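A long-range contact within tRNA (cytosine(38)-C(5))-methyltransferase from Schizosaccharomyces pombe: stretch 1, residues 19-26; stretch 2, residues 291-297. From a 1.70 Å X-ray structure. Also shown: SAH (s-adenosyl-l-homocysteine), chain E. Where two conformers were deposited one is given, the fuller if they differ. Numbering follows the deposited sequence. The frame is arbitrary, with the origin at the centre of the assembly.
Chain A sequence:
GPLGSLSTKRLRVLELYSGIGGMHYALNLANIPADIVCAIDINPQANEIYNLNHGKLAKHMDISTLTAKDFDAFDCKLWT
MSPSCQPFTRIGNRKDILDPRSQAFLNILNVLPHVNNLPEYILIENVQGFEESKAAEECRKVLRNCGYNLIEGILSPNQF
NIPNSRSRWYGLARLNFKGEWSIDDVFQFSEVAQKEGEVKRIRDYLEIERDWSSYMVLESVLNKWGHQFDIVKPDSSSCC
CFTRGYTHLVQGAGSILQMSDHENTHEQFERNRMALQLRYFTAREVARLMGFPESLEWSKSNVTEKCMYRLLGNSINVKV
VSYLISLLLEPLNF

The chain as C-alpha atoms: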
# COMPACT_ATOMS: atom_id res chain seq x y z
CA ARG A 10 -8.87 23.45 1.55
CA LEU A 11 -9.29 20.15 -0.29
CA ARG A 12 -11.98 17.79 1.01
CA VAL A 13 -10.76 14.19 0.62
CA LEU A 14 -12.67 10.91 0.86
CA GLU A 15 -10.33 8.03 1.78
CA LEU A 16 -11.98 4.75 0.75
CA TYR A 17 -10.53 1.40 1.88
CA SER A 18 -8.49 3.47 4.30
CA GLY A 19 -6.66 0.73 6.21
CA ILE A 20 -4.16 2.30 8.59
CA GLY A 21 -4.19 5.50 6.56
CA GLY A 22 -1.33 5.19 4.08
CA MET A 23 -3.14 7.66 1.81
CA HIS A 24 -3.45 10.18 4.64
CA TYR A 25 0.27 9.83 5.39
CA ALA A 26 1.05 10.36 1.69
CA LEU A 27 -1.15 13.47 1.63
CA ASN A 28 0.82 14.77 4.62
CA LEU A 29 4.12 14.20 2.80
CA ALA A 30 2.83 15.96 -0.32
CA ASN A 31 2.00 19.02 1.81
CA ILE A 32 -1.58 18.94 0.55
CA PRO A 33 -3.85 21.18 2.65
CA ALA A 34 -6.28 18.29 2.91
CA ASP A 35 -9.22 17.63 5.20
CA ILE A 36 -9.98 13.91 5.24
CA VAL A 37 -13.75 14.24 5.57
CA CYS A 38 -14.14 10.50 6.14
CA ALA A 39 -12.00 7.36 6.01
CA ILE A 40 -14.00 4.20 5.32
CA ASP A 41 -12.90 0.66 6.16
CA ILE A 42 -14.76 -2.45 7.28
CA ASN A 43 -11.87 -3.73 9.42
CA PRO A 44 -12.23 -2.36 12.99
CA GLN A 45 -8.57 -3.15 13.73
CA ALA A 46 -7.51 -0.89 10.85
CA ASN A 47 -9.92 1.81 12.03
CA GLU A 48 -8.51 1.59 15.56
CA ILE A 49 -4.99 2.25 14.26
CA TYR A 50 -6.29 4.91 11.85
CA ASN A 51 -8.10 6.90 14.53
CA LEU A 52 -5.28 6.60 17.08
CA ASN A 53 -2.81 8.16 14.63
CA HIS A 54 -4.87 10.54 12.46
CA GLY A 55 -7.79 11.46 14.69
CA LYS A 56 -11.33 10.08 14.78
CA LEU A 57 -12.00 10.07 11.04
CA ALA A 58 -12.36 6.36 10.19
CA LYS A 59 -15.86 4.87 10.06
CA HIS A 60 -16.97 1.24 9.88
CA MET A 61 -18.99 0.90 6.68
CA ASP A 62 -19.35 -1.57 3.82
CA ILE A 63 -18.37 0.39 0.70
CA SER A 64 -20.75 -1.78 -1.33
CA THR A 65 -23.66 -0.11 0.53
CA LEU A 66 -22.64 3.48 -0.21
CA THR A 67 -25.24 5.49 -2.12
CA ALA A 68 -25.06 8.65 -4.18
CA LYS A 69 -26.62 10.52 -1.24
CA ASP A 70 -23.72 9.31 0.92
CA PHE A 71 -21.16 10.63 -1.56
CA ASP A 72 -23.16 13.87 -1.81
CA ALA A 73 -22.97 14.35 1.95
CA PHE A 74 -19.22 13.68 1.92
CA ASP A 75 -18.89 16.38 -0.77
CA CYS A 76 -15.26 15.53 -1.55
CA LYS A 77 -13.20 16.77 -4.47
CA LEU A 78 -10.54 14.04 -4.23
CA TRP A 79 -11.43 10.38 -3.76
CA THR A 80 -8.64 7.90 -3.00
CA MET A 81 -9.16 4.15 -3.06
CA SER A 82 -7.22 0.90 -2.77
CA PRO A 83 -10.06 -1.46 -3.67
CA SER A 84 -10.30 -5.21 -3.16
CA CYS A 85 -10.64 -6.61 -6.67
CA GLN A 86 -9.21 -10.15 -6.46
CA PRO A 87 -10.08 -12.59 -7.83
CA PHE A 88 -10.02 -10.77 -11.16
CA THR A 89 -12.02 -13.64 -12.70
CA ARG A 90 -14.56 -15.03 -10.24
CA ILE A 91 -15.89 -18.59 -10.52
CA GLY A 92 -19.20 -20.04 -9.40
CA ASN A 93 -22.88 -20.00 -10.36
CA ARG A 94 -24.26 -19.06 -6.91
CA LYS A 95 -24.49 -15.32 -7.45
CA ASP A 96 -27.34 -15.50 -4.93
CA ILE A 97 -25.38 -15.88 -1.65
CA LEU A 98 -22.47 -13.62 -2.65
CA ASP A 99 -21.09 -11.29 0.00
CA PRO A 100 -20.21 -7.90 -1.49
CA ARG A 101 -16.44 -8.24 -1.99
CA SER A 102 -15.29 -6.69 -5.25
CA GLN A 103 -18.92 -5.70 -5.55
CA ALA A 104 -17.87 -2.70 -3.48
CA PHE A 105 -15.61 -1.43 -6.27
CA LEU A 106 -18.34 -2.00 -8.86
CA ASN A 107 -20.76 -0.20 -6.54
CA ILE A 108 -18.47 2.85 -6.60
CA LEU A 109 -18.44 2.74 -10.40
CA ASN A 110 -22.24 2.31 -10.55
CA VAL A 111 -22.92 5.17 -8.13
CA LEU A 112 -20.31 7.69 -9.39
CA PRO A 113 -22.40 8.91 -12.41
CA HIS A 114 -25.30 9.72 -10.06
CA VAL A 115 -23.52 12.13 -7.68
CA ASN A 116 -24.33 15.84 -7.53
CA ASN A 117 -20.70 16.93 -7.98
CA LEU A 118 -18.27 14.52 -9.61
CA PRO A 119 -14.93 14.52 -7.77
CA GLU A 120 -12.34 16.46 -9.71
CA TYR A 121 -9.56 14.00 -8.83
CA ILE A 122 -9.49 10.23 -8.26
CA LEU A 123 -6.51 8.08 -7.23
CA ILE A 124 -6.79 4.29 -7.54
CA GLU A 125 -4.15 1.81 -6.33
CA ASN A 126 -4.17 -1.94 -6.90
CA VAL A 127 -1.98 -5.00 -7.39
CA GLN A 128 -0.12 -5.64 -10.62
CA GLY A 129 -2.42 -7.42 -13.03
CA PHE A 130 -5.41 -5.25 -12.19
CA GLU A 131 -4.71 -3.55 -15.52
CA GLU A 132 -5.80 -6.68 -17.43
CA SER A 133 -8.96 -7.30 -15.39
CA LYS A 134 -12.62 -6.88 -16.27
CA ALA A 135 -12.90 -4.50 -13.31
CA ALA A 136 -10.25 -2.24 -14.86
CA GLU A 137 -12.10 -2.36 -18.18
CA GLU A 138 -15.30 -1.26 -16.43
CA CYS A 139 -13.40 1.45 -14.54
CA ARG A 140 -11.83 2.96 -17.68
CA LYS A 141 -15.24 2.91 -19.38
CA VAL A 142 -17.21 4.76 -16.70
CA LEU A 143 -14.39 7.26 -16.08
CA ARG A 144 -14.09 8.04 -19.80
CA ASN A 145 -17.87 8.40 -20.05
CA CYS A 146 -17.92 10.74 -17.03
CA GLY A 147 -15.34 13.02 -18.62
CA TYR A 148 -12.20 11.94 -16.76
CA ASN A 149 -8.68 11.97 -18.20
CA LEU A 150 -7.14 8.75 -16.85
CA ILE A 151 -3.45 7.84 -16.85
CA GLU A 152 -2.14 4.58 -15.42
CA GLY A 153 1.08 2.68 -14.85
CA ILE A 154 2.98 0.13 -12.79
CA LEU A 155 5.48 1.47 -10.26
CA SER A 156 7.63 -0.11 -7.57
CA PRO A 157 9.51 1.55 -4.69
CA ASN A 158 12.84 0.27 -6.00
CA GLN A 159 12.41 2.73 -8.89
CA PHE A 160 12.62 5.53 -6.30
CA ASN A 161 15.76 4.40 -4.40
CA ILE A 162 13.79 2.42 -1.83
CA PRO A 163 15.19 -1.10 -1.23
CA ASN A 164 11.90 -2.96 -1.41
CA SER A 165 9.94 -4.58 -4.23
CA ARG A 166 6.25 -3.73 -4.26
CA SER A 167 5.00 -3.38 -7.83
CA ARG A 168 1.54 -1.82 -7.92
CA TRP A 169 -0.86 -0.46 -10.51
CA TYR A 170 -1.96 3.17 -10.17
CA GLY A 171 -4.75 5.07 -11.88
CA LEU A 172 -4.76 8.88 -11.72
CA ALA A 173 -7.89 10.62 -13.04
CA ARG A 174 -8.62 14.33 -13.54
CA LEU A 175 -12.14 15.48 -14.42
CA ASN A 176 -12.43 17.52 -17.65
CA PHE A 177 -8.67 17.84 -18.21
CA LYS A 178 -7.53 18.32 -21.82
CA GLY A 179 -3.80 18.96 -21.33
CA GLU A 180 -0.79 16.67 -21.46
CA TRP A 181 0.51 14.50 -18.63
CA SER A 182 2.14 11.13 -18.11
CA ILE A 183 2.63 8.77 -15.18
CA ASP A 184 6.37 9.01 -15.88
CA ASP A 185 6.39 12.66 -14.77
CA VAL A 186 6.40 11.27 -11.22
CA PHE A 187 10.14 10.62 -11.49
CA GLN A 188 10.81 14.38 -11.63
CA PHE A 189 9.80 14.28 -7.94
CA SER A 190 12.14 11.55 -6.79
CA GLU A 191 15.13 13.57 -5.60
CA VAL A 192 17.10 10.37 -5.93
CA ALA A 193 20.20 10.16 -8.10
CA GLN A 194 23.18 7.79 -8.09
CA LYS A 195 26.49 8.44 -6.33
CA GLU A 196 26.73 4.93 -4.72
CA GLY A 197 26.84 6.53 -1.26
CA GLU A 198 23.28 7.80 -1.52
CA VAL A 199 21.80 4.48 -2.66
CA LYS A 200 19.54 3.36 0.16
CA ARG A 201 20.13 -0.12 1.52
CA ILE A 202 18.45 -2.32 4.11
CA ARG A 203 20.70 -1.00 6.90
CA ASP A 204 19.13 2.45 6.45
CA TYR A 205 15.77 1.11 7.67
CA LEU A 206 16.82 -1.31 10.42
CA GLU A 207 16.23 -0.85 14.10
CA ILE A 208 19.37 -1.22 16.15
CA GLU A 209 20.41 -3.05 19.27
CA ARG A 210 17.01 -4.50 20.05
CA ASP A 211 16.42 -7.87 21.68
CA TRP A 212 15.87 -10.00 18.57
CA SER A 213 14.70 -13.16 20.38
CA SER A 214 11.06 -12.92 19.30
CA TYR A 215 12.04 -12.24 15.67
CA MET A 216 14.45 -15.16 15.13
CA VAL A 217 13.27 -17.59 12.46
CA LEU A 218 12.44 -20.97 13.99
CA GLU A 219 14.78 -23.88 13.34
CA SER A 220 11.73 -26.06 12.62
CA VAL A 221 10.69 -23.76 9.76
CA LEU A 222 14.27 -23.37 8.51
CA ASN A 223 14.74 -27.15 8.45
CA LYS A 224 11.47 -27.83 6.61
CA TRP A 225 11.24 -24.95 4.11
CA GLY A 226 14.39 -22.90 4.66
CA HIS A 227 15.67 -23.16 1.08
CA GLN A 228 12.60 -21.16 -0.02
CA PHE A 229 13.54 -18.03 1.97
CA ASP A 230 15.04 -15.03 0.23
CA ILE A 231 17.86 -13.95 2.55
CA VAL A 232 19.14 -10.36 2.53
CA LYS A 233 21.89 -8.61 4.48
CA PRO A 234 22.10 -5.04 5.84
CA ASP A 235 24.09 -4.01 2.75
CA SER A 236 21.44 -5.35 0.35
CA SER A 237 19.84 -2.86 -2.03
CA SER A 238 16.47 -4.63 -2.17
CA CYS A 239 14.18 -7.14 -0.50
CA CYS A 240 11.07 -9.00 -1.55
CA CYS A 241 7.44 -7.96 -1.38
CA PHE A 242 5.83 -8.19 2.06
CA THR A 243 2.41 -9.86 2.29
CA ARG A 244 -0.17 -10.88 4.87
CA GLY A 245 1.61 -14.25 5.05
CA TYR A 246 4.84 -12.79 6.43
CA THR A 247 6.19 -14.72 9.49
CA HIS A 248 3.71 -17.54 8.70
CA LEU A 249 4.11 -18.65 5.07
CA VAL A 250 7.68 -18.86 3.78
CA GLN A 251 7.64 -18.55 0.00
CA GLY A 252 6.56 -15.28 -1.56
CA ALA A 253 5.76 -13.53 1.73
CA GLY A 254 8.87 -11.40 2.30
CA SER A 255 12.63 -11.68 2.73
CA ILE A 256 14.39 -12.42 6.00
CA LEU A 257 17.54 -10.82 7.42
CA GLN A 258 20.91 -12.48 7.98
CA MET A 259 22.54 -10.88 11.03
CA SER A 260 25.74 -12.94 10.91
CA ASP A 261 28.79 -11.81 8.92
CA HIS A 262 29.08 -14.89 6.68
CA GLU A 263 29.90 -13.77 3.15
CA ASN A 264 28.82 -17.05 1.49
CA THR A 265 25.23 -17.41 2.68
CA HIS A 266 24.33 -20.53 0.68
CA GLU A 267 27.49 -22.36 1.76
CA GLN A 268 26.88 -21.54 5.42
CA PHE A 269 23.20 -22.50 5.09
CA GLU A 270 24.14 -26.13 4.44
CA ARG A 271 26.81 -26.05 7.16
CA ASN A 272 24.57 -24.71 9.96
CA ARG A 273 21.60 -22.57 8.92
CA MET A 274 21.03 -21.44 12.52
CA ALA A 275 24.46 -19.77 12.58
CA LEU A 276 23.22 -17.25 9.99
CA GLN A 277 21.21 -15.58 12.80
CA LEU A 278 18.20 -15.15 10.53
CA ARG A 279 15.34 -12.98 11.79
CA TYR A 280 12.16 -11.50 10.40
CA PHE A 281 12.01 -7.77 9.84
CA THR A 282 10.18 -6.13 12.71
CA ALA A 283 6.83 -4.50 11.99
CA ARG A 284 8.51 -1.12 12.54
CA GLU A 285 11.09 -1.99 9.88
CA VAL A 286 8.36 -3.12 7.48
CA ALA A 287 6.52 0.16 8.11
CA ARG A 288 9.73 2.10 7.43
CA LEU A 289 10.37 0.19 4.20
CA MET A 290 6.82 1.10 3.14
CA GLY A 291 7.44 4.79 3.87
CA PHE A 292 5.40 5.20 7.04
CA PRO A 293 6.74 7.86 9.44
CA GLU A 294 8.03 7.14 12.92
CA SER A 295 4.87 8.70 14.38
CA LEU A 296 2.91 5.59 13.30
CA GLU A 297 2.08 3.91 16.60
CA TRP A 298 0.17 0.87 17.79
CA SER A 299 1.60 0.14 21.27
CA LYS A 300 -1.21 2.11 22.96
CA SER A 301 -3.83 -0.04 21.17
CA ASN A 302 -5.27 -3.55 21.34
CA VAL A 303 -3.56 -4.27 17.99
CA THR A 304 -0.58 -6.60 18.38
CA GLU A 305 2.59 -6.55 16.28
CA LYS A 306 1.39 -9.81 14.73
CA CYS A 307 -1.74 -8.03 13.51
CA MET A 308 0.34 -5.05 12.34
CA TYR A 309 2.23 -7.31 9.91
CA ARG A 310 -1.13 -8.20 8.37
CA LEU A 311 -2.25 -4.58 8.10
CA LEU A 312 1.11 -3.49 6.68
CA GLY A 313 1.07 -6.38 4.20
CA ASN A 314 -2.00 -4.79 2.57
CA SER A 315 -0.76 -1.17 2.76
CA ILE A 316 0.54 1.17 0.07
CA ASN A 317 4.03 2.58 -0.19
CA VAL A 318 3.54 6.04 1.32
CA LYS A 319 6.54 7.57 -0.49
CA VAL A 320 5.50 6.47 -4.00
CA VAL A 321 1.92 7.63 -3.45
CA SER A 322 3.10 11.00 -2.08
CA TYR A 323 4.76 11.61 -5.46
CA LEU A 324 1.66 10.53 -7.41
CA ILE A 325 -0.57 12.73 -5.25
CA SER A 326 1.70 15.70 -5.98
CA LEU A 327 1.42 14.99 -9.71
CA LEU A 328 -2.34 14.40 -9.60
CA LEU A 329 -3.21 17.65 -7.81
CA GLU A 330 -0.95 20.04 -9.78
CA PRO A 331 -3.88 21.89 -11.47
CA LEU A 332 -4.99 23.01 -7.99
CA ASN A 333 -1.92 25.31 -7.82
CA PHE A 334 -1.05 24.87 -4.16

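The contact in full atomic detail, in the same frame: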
# COMPACT_ATOMS: atom_id res chain seq x y z
N GLY A 19 -7.70 1.49 5.52
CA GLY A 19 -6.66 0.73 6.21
C GLY A 19 -6.10 1.51 7.38
O GLY A 19 -6.84 2.11 8.17
N ILE A 20 -4.77 1.54 7.50
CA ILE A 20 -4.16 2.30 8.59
C ILE A 20 -3.80 3.70 8.12
O ILE A 20 -3.09 4.43 8.82
CB ILE A 20 -2.92 1.58 9.16
CG1 ILE A 20 -1.85 1.41 8.08
CG2 ILE A 20 -3.31 0.23 9.76
CD1 ILE A 20 -0.56 0.79 8.59
N GLY A 21 -4.33 4.12 6.98
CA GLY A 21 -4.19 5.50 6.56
C GLY A 21 -2.96 5.84 5.75
O GLY A 21 -2.48 6.98 5.82
N GLY A 22 -2.44 4.88 4.98
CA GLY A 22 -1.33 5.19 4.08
C GLY A 22 -1.60 6.41 3.22
O GLY A 22 -0.72 7.25 3.04
N MET A 23 -2.82 6.52 2.67
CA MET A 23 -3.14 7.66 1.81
C MET A 23 -3.06 8.97 2.57
O MET A 23 -2.58 9.98 2.04
CB MET A 23 -4.54 7.50 1.20
CG MET A 23 -4.72 6.35 0.22
SD MET A 23 -3.82 6.62 -1.32
CE MET A 23 -4.36 5.20 -2.26
N HIS A 24 -3.54 8.98 3.82
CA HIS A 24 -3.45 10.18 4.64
C HIS A 24 -1.99 10.55 4.90
O HIS A 24 -1.61 11.72 4.82
CB HIS A 24 -4.21 9.96 5.95
CG HIS A 24 -4.46 11.20 6.75
ND1 HIS A 24 -5.52 11.31 7.63
CD2 HIS A 24 -3.81 12.38 6.81
CE1 HIS A 24 -5.50 12.50 8.20
NE2 HIS A 24 -4.47 13.17 7.72
N TYR A 25 -1.15 9.55 5.18
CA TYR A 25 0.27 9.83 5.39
C TYR A 25 0.91 10.39 4.12
O TYR A 25 1.76 11.28 4.18
CB TYR A 25 1.01 8.58 5.84
CG TYR A 25 0.81 8.21 7.29
CD1 TYR A 25 1.25 9.05 8.31
CD2 TYR A 25 0.23 7.00 7.65
CE1 TYR A 25 1.08 8.70 9.64
CE2 TYR A 25 0.06 6.65 8.98
CZ TYR A 25 0.49 7.50 9.97
OH TYR A 25 0.32 7.16 11.29
N ALA A 26 0.50 9.87 2.96
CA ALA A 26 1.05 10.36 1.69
C ALA A 26 0.59 11.78 1.41
O ALA A 26 1.36 12.59 0.88
CB ALA A 26 0.65 9.42 0.55
N GLY A 291 7.49 3.34 3.85
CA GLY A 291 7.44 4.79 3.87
C GLY A 291 6.62 5.41 4.97
O GLY A 291 6.41 6.63 4.95
N PHE A 292 6.16 4.63 5.94
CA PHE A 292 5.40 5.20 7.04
C PHE A 292 6.33 5.97 7.98
O PHE A 292 7.46 5.54 8.21
CB PHE A 292 4.66 4.11 7.81
CG PHE A 292 3.45 3.59 7.10
CD1 PHE A 292 3.56 2.59 6.15
CD2 PHE A 292 2.20 4.13 7.36
CE1 PHE A 292 2.45 2.12 5.48
CE2 PHE A 292 1.08 3.67 6.71
CZ PHE A 292 1.20 2.67 5.77
N PRO A 293 5.88 7.09 8.54
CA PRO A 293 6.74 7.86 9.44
C PRO A 293 6.84 7.20 10.81
O PRO A 293 6.08 6.30 11.16
CB PRO A 293 6.03 9.21 9.52
CG PRO A 293 4.59 8.86 9.36
CD PRO A 293 4.56 7.73 8.35
N GLU A 294 7.81 7.67 11.58
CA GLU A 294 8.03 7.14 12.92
C GLU A 294 6.85 7.40 13.85
O GLU A 294 6.69 6.67 14.84
CB GLU A 294 9.31 7.74 13.51
CG GLU A 294 10.57 7.33 12.78
CD GLU A 294 10.78 5.83 12.78
OE1 GLU A 294 10.58 5.19 11.72
OE2 GLU A 294 11.14 5.28 13.85
N SER A 295 6.04 8.41 13.56
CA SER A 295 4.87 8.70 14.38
C SER A 295 3.81 7.60 14.34
O SER A 295 2.96 7.55 15.24
CB SER A 295 4.24 10.03 13.95
OG SER A 295 3.64 9.89 12.68
N LEU A 296 3.83 6.73 13.33
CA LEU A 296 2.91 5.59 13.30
C LEU A 296 3.09 4.76 14.56
O LEU A 296 4.19 4.28 14.84
CB LEU A 296 3.15 4.73 12.06
CG LEU A 296 2.32 3.44 11.99
CD1 LEU A 296 0.84 3.75 11.85
CD2 LEU A 296 2.79 2.52 10.86
N GLU A 297 2.02 4.60 15.32
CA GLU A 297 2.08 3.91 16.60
C GLU A 297 0.94 2.92 16.71
O GLU A 297 -0.14 3.11 16.15
CB GLU A 297 2.04 4.91 17.78
CG GLU A 297 0.69 5.55 18.02
CD GLU A 297 0.65 6.35 19.32
OE1 GLU A 297 1.64 7.04 19.62
OE2 GLU A 297 -0.37 6.27 20.03
N SAH E . -4.81 1.45 1.50
CA SAH E . -4.91 1.09 2.90
CB SAH E . -5.26 -0.39 3.08
CG SAH E . -6.02 -0.94 1.88
SD SAH E . -6.14 -2.70 1.88
C SAH E . -3.64 1.43 3.61
O SAH E . -2.75 2.02 2.96
OXT SAH E . -3.55 1.12 4.81
C5' SAH E . -7.85 -2.77 1.49
C4' SAH E . -8.66 -2.33 2.70
O4' SAH E . -10.01 -2.23 2.29
C3' SAH E . -8.60 -3.30 3.88
O3' SAH E . -8.26 -2.60 5.07
C2' SAH E . -10.03 -3.83 4.01
O2' SAH E . -10.43 -3.95 5.38
C1' SAH E . -10.85 -2.75 3.31
N9 SAH E . -12.06 -3.25 2.63
C8 SAH E . -12.17 -4.32 1.82
N7 SAH E . -13.44 -4.47 1.38
C5 SAH E . -14.18 -3.47 1.91
C6 SAH E . -15.59 -3.03 1.85
N6 SAH E . -16.50 -3.72 1.12
N1 SAH E . -15.93 -1.93 2.56
C2 SAH E . -15.03 -1.25 3.30
N3 SAH E . -13.74 -1.59 3.39
C4 SAH E . -13.26 -2.68 2.74
O HOH W 1 1.14 8.84 13.13

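Residues at least 267 apart in sequence touch across the two stretches, which meet mainly through side chains, with no direct hydrogen bond between them. Stretch 1 begins as a glycine-rich loop and enters a helix at Gly22, with Gly21 at the N-cap position; the bonds Tyr25 N to Gly21 O (3.0 Å) and Ala26 N to Gly22 O (2.9 Å) form its first turn. Stretch 2 has no regular helix or strand, but Pro293 to Leu296 make a type I beta turn, closed by Leu296 N to Pro293 O at 3.2 Å. The backbones stay well apart: Tyr25 CA lies 7.1 Å from Phe292 CA, and Ile20 CA lies 9.1 Å from Leu296 CA. Together the two stretches bury 308 Å², both sides summed, mostly through side chains.

Tyr25 is the centre of the contact. Its CA-to-CB bond points toward stretch 2, and its side chain (chi1 m) meets four residues there. Pro293 CD sits over one face of the ring, 3.9 Å from the Tyr25 ring centroid and 25° off the normal, a CH-pi contact in which a polarised proline C-H group meets the aromatic pi cloud; Pro293 CG also comes within 3.5 Å of Tyr25 CD1. The Phe292 ring meets Tyr25 obliquely, with centroids 5.5 Å apart, planes at 80° and Tyr25 CD2 3.5 Å from Phe292 CD2. Leu296, chi1 t and chi2 p, brings CD1 to 4.2 Å from Tyr25 CE2 and 3.5 Å from Tyr25 OH, so the phenol is packed against aliphatic carbon close to its polar end. The hydroxyl finds its polar partner in water 1, which hydrogen-bonds to Tyr25 OH at 2.6 Å and to Ser295 OG at 2.7 Å, and so bridges the stretches.

Phe292 starts sideways to stretch 1, but its chi1 of -76° carries the ring inward. There Phe292 CE2 lies 3.8 Å from Ile20 CD1 and 3.9 Å from Gly22 CA. The ring thus lies against the backbone at the start of the helix. Ile20, whose CA-to-CB bond points toward stretch 2, has chi1 p and chi2 t; its CD1 joins the same apolar cluster and lies 4.4 Å from Leu296 CD2.

The loop carrying Ile20 also holds the ligand: Ile20 N donates a hydrogen bond to SAH OXT at 3.0 Å. An ideal CB on Gly19 would clash with SAH OXT at 2.2 Å, and one on Gly22 with SAH O at 2.6 Å. Ile20 therefore serves both sites, its backbone binding the cofactor product while its side chain packs against stretch 2.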